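Local coordinates for protein mandelate racemase/muconate lactonizing enzyme/Enolase superfamily (Rhodobacter sphaeroides, PDB 2HZG) that belongs to the mandelate racemase/muconate lactonizing enzyme group of the enolase superfamily and binds a sodium ion through acidic residues of its barrel domain, at residues F142-R154 / A180-P192. Residues are numbered along the deposited sequence; the frame is centred on the assembly and turned at random. Where two conformers were deposited one is given.
Sequences FGDTPQETLERAR and ADQIMAAREGLGP
Gln-182 reaches from helix 180-190 into the turn that leads into helix 146-154, and its amide is gripped at both ends. OE1 takes a hydrogen bond from Thr-149 OG1, a short 2.5 Å, with the hydroxyl lying in the carbonyl plane of the amide. NE2 gives a bent bond to Gly-143 O at 2.9 Å, coming from above that carbonyl's plane. The bend at chi2 curls the buried side chain back toward the turn, and the two bonds fix which way round the amide sits. Thr-149 OG1 also accepts from Gly-143 N, so one hydroxyl ties the turn to its own helix and to the neighbouring one. Phe-142 covers the stem of the glutamine: its CE1 lies 3.9 Å from Gln-182 CB, and ring and amide planes are steeply inclined, 74° apart.

Pro-146, in the first turn of its helix, lays CB and CG over Asp-181 and Ala-185. One turn on, chi1 of -176° sends Leu-150 CG along the flank of the other helix, and CD1 ends against the carboxylate of Glu-188, 3.6 Å from its CD. Here the backbones themselves meet: Gly-189 CA makes a CH...O contact with Leu-150 O at 3.5 Å, where any CB would clash, and Ala-153 CB sits 3.4 Å from Ala-186 O. With such small residues between them the axes of 146-154 and 180-190 approach to 7.0 Å, crossing at -31°.

Phe-166 of strand 163-167 lies beneath Phe-142, Ala-153 and Ala-186. Two helices running in roughly the same direction, consecutive in the chain and joined through that strand, are the neighbouring outer helices of the (beta/alpha) barrel characteristic of enolase-superfamily C-terminal domains.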
ATOM      1  N   PHE A 142      18.400 -16.029 -10.355  1.00 15.38           N
ATOM      2  CA  PHE A 142      18.471 -17.176 -11.258  1.00 16.02           C
ATOM      3  C   PHE A 142      18.888 -16.736 -12.662  1.00 16.48           C
ATOM      4  O   PHE A 142      18.363 -15.750 -13.185  1.00 16.65           O
ATOM      5  CB  PHE A 142      17.108 -17.885 -11.358  1.00 15.65           C
ATOM      6  CG  PHE A 142      16.818 -18.803 -10.213  1.00 15.54           C
ATOM      7  CD1 PHE A 142      17.474 -20.035 -10.114  1.00 12.86           C
ATOM      8  CD2 PHE A 142      15.869 -18.454  -9.243  1.00 13.41           C
ATOM      9  CE1 PHE A 142      17.222 -20.896  -9.068  1.00 12.42           C
ATOM     10  CE2 PHE A 142      15.587 -19.323  -8.195  1.00 11.37           C
ATOM     11  CZ  PHE A 142      16.274 -20.551  -8.098  1.00 12.69           C
ATOM     12  N   GLY A 143      19.830 -17.476 -13.267  1.00 17.12           N
ATOM     13  CA  GLY A 143      20.169 -17.295 -14.670  1.00 17.41           C
ATOM     14  C   GLY A 143      19.009 -17.716 -15.549  1.00 18.65           C
ATOM     15  O   GLY A 143      18.101 -18.414 -15.097  1.00 19.00           O
ATOM     16  N   ASP A 144      19.028 -17.289 -16.803  1.00 19.22           N
ATOM     17  CA  ASP A 144      17.994 -17.659 -17.760  1.00 20.62           C
ATOM     18  C   ASP A 144      18.054 -19.143 -18.131  1.00 20.54           C
ATOM     19  O   ASP A 144      17.073 -19.697 -18.629  1.00 20.81           O
ATOM     20  CB  ASP A 144      18.072 -16.772 -19.014  1.00 21.36           C
ATOM     21  CG  ASP A 144      17.706 -15.301 -18.720  1.00 25.66           C
ATOM     22  OD1 ASP A 144      17.247 -15.002 -17.588  1.00 27.78           O
ATOM     23  OD2 ASP A 144      17.870 -14.447 -19.628  1.00 29.64           O
ATOM     24  N   THR A 145      19.194 -19.788 -17.879  1.00 19.72           N
ATOM     25  CA  THR A 145      19.326 -21.227 -18.114  1.00 19.49           C
ATOM     26  C   THR A 145      19.921 -21.799 -16.846  1.00 18.94           C
ATOM     27  O   THR A 145      20.535 -21.059 -16.066  1.00 18.86           O
ATOM     28  CB  THR A 145      20.268 -21.552 -19.310  1.00 19.84           C
ATOM     29  OG1 THR A 145      21.570 -21.044 -19.022  1.00 19.00           O
ATOM     30  CG2 THR A 145      19.767 -20.918 -20.624  1.00 19.49           C
ATOM     31  N   PRO A 146      19.718 -23.104 -16.607  1.00 18.55           N
ATOM     32  CA  PRO A 146      20.332 -23.741 -15.452  1.00 18.22           C
ATOM     33  C   PRO A 146      21.861 -23.644 -15.367  1.00 18.16           C
ATOM     34  O   PRO A 146      22.394 -23.513 -14.262  1.00 18.27           O
ATOM     35  CB  PRO A 146      19.876 -25.199 -15.592  1.00 18.23           C
ATOM     36  CG  PRO A 146      18.571 -25.091 -16.285  1.00 17.34           C
ATOM     37  CD  PRO A 146      18.832 -24.043 -17.318  1.00 18.83           C
ATOM     38  N   GLN A 147      22.563 -23.740 -16.499  1.00 17.76           N
ATOM     39  CA  GLN A 147      24.015 -23.653 -16.447  1.00 18.49           C
ATOM     40  C   GLN A 147      24.483 -22.262 -15.942  1.00 18.22           C
ATOM     41  O   GLN A 147      25.435 -22.171 -15.157  1.00 18.07           O
ATOM     42  CB  GLN A 147      24.653 -23.959 -17.811  1.00 18.14           C
ATOM     43  CG  GLN A 147      26.184 -24.031 -17.738  1.00 19.91           C
ATOM     44  CD  GLN A 147      26.650 -25.262 -16.990  1.00 22.11           C
ATOM     45  OE1 GLN A 147      25.987 -26.312 -17.037  1.00 23.15           O
ATOM     46  NE2 GLN A 147      27.793 -25.154 -16.294  1.00 20.02           N
ATOM     47  N   GLU A 148      23.815 -21.201 -16.387  1.00 18.33           N
ATOM     48  CA  GLU A 148      24.120 -19.851 -15.871  1.00 18.92           C
ATOM     49  C   GLU A 148      23.970 -19.809 -14.341  1.00 17.67           C
ATOM     50  O   GLU A 148      24.845 -19.315 -13.636  1.00 17.78           O
ATOM     51  CB  GLU A 148      23.246 -18.807 -16.576  1.00 19.39           C
ATOM     52  CG  GLU A 148      23.703 -18.623 -18.034  1.00 25.43           C
ATOM     53  CD  GLU A 148      22.780 -17.762 -18.895  1.00 31.30           C
ATOM     54  OE1 GLU A 148      23.198 -16.634 -19.249  1.00 34.25           O
ATOM     55  OE2 GLU A 148      21.662 -18.217 -19.245  1.00 31.38           O
ATOM     56  N   THR A 149      22.879 -20.379 -13.828  1.00 17.31           N
ATOM     57  CA  THR A 149      22.640 -20.473 -12.378  1.00 16.60           C
ATOM     58  C   THR A 149      23.747 -21.260 -11.680  1.00 16.83           C
ATOM     59  O   THR A 149      24.269 -20.814 -10.668  1.00 16.19           O
ATOM     60  CB  THR A 149      21.252 -21.100 -12.093  1.00 16.08           C
ATOM     61  OG1 THR A 149      20.249 -20.203 -12.566  1.00 15.87           O
ATOM     62  CG2 THR A 149      21.031 -21.373 -10.601  1.00 16.02           C
ATOM     63  N   LEU A 150      24.101 -22.427 -12.231  1.00 16.89           N
ATOM     64  CA  LEU A 150      25.214 -23.213 -11.690  1.00 17.74           C
ATOM     65  C   LEU A 150      26.492 -22.355 -11.584  1.00 17.35           C
ATOM     66  O   LEU A 150      27.134 -22.330 -10.532  1.00 17.32           O
ATOM     67  CB  LEU A 150      25.466 -24.456 -12.570  1.00 17.54           C
ATOM     68  CG  LEU A 150      26.511 -25.494 -12.163  1.00 19.25           C
ATOM     69  CD1 LEU A 150      26.243 -26.805 -12.917  1.00 18.93           C
ATOM     70  CD2 LEU A 150      27.948 -24.975 -12.426  1.00 19.11           C
ATOM     71  N   GLU A 151      26.832 -21.656 -12.671  1.00 18.23           N
ATOM     72  CA  GLU A 151      28.060 -20.830 -12.738  1.00 19.57           C
ATOM     73  C   GLU A 151      28.056 -19.697 -11.692  1.00 18.96           C
ATOM     74  O   GLU A 151      29.083 -19.424 -11.039  1.00 18.93           O
ATOM     75  CB  GLU A 151      28.238 -20.237 -14.139  1.00 20.11           C
ATOM     76  CG  GLU A 151      28.612 -21.254 -15.267  1.00 22.60           C
ATOM     77  CD  GLU A 151      29.880 -22.070 -14.956  1.00 26.19           C
ATOM     78  OE1 GLU A 151      30.826 -21.527 -14.331  1.00 28.31           O
ATOM     79  OE2 GLU A 151      29.929 -23.265 -15.318  1.00 24.87           O
ATOM     80  N   ARG A 152      26.891 -19.060 -11.526  1.00 18.67           N
ATOM     81  CA  ARG A 152      26.672 -18.068 -10.467  1.00 17.83           C
ATOM     82  C   ARG A 152      26.895 -18.626  -9.081  1.00 17.66           C
ATOM     83  O   ARG A 152      27.529 -17.967  -8.239  1.00 17.83           O
ATOM     84  CB  ARG A 152      25.261 -17.463 -10.571  1.00 17.38           C
ATOM     85  CG  ARG A 152      25.137 -16.619 -11.822  1.00 17.58           C
ATOM     86  CD  ARG A 152      23.763 -16.051 -12.042  1.00 15.79           C
ATOM     87  NE  ARG A 152      23.740 -15.351 -13.325  1.00 14.19           N
ATOM     88  CZ  ARG A 152      22.723 -14.610 -13.762  1.00 17.00           C
ATOM     89  NH1 ARG A 152      21.627 -14.471 -13.022  1.00 15.09           N
ATOM     90  NH2 ARG A 152      22.803 -14.001 -14.934  1.00 15.90           N
ATOM     91  N   ALA A 153      26.370 -19.824  -8.825  1.00 16.98           N
ATOM     92  CA  ALA A 153      26.534 -20.443  -7.514  1.00 17.43           C
ATOM     93  C   ALA A 153      28.003 -20.839  -7.276  1.00 17.74           C
ATOM     94  O   ALA A 153      28.534 -20.670  -6.161  1.00 17.40           O
ATOM     95  CB  ALA A 153      25.598 -21.658  -7.357  1.00 17.48           C
ATOM     96  N   ARG A 154      28.631 -21.376  -8.321  0.70 18.95           N
ATOM     97  CA  ARG A 154      30.055 -21.746  -8.313  0.70 20.06           C
ATOM     98  C   ARG A 154      30.915 -20.510  -8.022  0.70 20.07           C
ATOM     99  O   ARG A 154      31.798 -20.574  -7.179  0.70 20.50           O
ATOM    100  CB  ARG A 154      30.441 -22.407  -9.659  0.70 20.48           C
ATOM    101  CG  ARG A 154      31.841 -23.055  -9.730  0.70 22.83           C
ATOM    102  CD  ARG A 154      32.061 -23.792 -11.076  0.70 25.94           C
ATOM    103  NE  ARG A 154      33.458 -24.201 -11.280  0.70 29.05           N
ATOM    104  CZ  ARG A 154      33.911 -25.458 -11.231  0.70 31.69           C
ATOM    105  NH1 ARG A 154      33.086 -26.473 -10.987  0.70 31.32           N
ATOM    106  NH2 ARG A 154      35.208 -25.706 -11.431  0.70 34.02           N
ATOM    107  N   ALA A 180      12.970 -27.391 -11.237  1.00 18.29           N
ATOM    108  CA  ALA A 180      13.862 -28.429 -10.722  1.00 18.20           C
ATOM    109  C   ALA A 180      15.272 -28.332 -11.322  1.00 18.29           C
ATOM    110  O   ALA A 180      16.248 -28.416 -10.591  1.00 19.67           O
ATOM    111  CB  ALA A 180      13.253 -29.855 -10.921  1.00 18.48           C
ATOM    112  N   ASP A 181      15.359 -28.121 -12.630  1.00 18.34           N
ATOM    113  CA  ASP A 181      16.639 -27.984 -13.331  1.00 18.43           C
ATOM    114  C   ASP A 181      17.444 -26.796 -12.776  1.00 18.13           C
ATOM    115  O   ASP A 181      18.636 -26.908 -12.523  1.00 17.83           O
ATOM    116  CB  ASP A 181      16.396 -27.803 -14.825  1.00 18.16           C
ATOM    117  CG  ASP A 181      15.966 -29.112 -15.529  1.00 21.12           C
ATOM    118  OD1 ASP A 181      16.075 -30.203 -14.935  1.00 22.85           O
ATOM    119  OD2 ASP A 181      15.501 -29.024 -16.678  1.00 23.63           O
ATOM    120  N   GLN A 182      16.755 -25.679 -12.555  1.00 17.52           N
ATOM    121  CA  GLN A 182      17.363 -24.466 -12.007  1.00 17.41           C
ATOM    122  C   GLN A 182      17.873 -24.670 -10.582  1.00 17.02           C
ATOM    123  O   GLN A 182      18.994 -24.291 -10.253  1.00 17.49           O
ATOM    124  CB  GLN A 182      16.347 -23.312 -12.042  1.00 16.69           C
ATOM    125  CG  GLN A 182      16.107 -22.733 -13.413  1.00 16.32           C
ATOM    126  CD  GLN A 182      17.231 -21.782 -13.857  1.00 18.31           C
ATOM    127  OE1 GLN A 182      18.236 -21.627 -13.168  1.00 18.06           O
ATOM    128  NE2 GLN A 182      17.055 -21.153 -15.002  1.00 15.90           N
ATOM    129  N   ILE A 183      17.033 -25.255  -9.739  1.00 17.27           N
ATOM    130  CA  ILE A 183      17.324 -25.418  -8.318  1.00 17.40           C
ATOM    131  C   ILE A 183      18.442 -26.437  -8.108  1.00 18.10           C
ATOM    132  O   ILE A 183      19.336 -26.233  -7.285  1.00 16.81           O
ATOM    133  CB  ILE A 183      16.016 -25.781  -7.539  1.00 17.20           C
ATOM    134  CG1 ILE A 183      15.050 -24.567  -7.537  1.00 17.82           C
ATOM    135  CG2 ILE A 183      16.310 -26.217  -6.116  1.00 16.54           C
ATOM    136  CD1 ILE A 183      13.584 -24.906  -7.171  1.00 18.62           C
ATOM    137  N   MET A 184      18.385 -27.531  -8.867  1.00 18.72           N
ATOM    138  CA  MET A 184      19.443 -28.551  -8.832  1.00 19.92           C
ATOM    139  C   MET A 184      20.781 -28.012  -9.325  1.00 19.08           C
ATOM    140  O   MET A 184      21.822 -28.344  -8.764  1.00 20.00           O
ATOM    141  CB  MET A 184      19.026 -29.778  -9.634  1.00 20.45           C
ATOM    142  CG  MET A 184      17.877 -30.567  -8.998  1.00 25.29           C
ATOM    143  SD  MET A 184      18.235 -31.042  -7.292  1.00 36.84           S
ATOM    144  CE  MET A 184      16.569 -31.035  -6.625  1.00 35.40           C
ATOM    145  N   ALA A 185      20.743 -27.168 -10.350  1.00 19.06           N
ATOM    146  CA  ALA A 185      21.946 -26.491 -10.864  1.00 19.29           C
ATOM    147  C   ALA A 185      22.550 -25.537  -9.815  1.00 19.64           C
ATOM    148  O   ALA A 185      23.764 -25.528  -9.617  1.00 19.67           O
ATOM    149  CB  ALA A 185      21.646 -25.766 -12.169  1.00 18.86           C
ATOM    150  N   ALA A 186      21.698 -24.788  -9.108  1.00 19.04           N
ATOM    151  CA  ALA A 186      22.143 -23.996  -7.942  1.00 18.84           C
ATOM    152  C   ALA A 186      22.849 -24.864  -6.891  1.00 18.85           C
ATOM    153  O   ALA A 186      23.952 -24.533  -6.427  1.00 18.06           O
ATOM    154  CB  ALA A 186      20.959 -23.237  -7.317  1.00 18.27           C
ATOM    155  N   ARG A 187      22.224 -25.981  -6.517  1.00 19.29           N
ATOM    156  CA  ARG A 187      22.836 -26.913  -5.583  1.00 20.11           C
ATOM    157  C   ARG A 187      24.160 -27.470  -6.146  1.00 20.92           C
ATOM    158  O   ARG A 187      25.146 -27.583  -5.414  1.00 20.52           O
ATOM    159  CB  ARG A 187      21.864 -28.049  -5.220  1.00 20.29           C
ATOM    160  CG  ARG A 187      22.427 -29.148  -4.289  1.00 19.63           C
ATOM    161  CD  ARG A 187      23.124 -28.617  -3.029  1.00 20.35           C
ATOM    162  NE  ARG A 187      22.185 -28.132  -2.028  1.00 21.15           N
ATOM    163  CZ  ARG A 187      22.522 -27.443  -0.940  1.00 22.86           C
ATOM    164  NH1 ARG A 187      23.799 -27.128  -0.698  1.00 23.45           N
ATOM    165  NH2 ARG A 187      21.579 -27.057  -0.086  1.00 20.83           N
ATOM    166  N   GLU A 188      24.166 -27.811  -7.434  1.00 21.98           N
ATOM    167  CA  GLU A 188      25.358 -28.373  -8.083  1.00 23.26           C
ATOM    168  C   GLU A 188      26.509 -27.371  -8.028  1.00 23.38           C
ATOM    169  O   GLU A 188      27.631 -27.737  -7.658  1.00 23.85           O
ATOM    170  CB  GLU A 188      25.069 -28.786  -9.536  1.00 23.43           C
ATOM    171  CG  GLU A 188      26.107 -29.755 -10.130  1.00 26.78           C
ATOM    172  CD  GLU A 188      25.820 -30.149 -11.578  1.00 31.28           C
ATOM    173  OE1 GLU A 188      24.635 -30.080 -12.026  1.00 30.99           O
ATOM    174  OE2 GLU A 188      26.796 -30.519 -12.284  1.00 33.12           O
ATOM    175  N   GLY A 189      26.235 -26.116  -8.391  1.00 23.41           N
ATOM    176  CA  GLY A 189      27.263 -25.079  -8.347  1.00 23.68           C
ATOM    177  C   GLY A 189      27.737 -24.768  -6.939  1.00 24.16           C
ATOM    178  O   GLY A 189      28.927 -24.503  -6.720  1.00 23.96           O
ATOM    179  N   LEU A 190      26.815 -24.804  -5.976  1.00 23.87           N
ATOM    180  CA  LEU A 190      27.135 -24.402  -4.615  1.00 24.08           C
ATOM    181  C   LEU A 190      27.925 -25.467  -3.889  1.00 24.57           C
ATOM    182  O   LEU A 190      28.738 -25.154  -3.007  1.00 24.41           O
ATOM    183  CB  LEU A 190      25.858 -24.081  -3.812  1.00 24.21           C
ATOM    184  CG  LEU A 190      25.991 -23.773  -2.311  1.00 24.68           C
ATOM    185  CD1 LEU A 190      26.916 -22.556  -2.076  1.00 23.85           C
ATOM    186  CD2 LEU A 190      24.627 -23.560  -1.661  1.00 22.89           C
ATOM    187  N   GLY A 191      27.661 -26.723  -4.230  1.00 24.80           N
ATOM    188  CA  GLY A 191      28.210 -27.842  -3.481  1.00 26.05           C
ATOM    189  C   GLY A 191      27.265 -28.273  -2.375  1.00 27.14           C
ATOM    190  O   GLY A 191      26.321 -27.543  -2.043  1.00 26.77           O
ATOM    191  N   PRO A 192      27.518 -29.455  -1.782  1.00 28.26           N
ATOM    192  CA  PRO A 192      26.578 -30.034  -0.811  1.00 28.92           C
ATOM    193  C   PRO A 192      26.479 -29.351   0.553  1.00 29.31           C
ATOM    194  O   PRO A 192      25.441 -29.456   1.206  1.00 28.98           O
ATOM    195  CB  PRO A 192      27.074 -31.488  -0.658  1.00 29.48           C
ATOM    196  CG  PRO A 192      28.536 -31.434  -1.013  1.00 29.33           C
ATOM    197  CD  PRO A 192      28.683 -30.338  -2.041  1.00 28.54           C
TER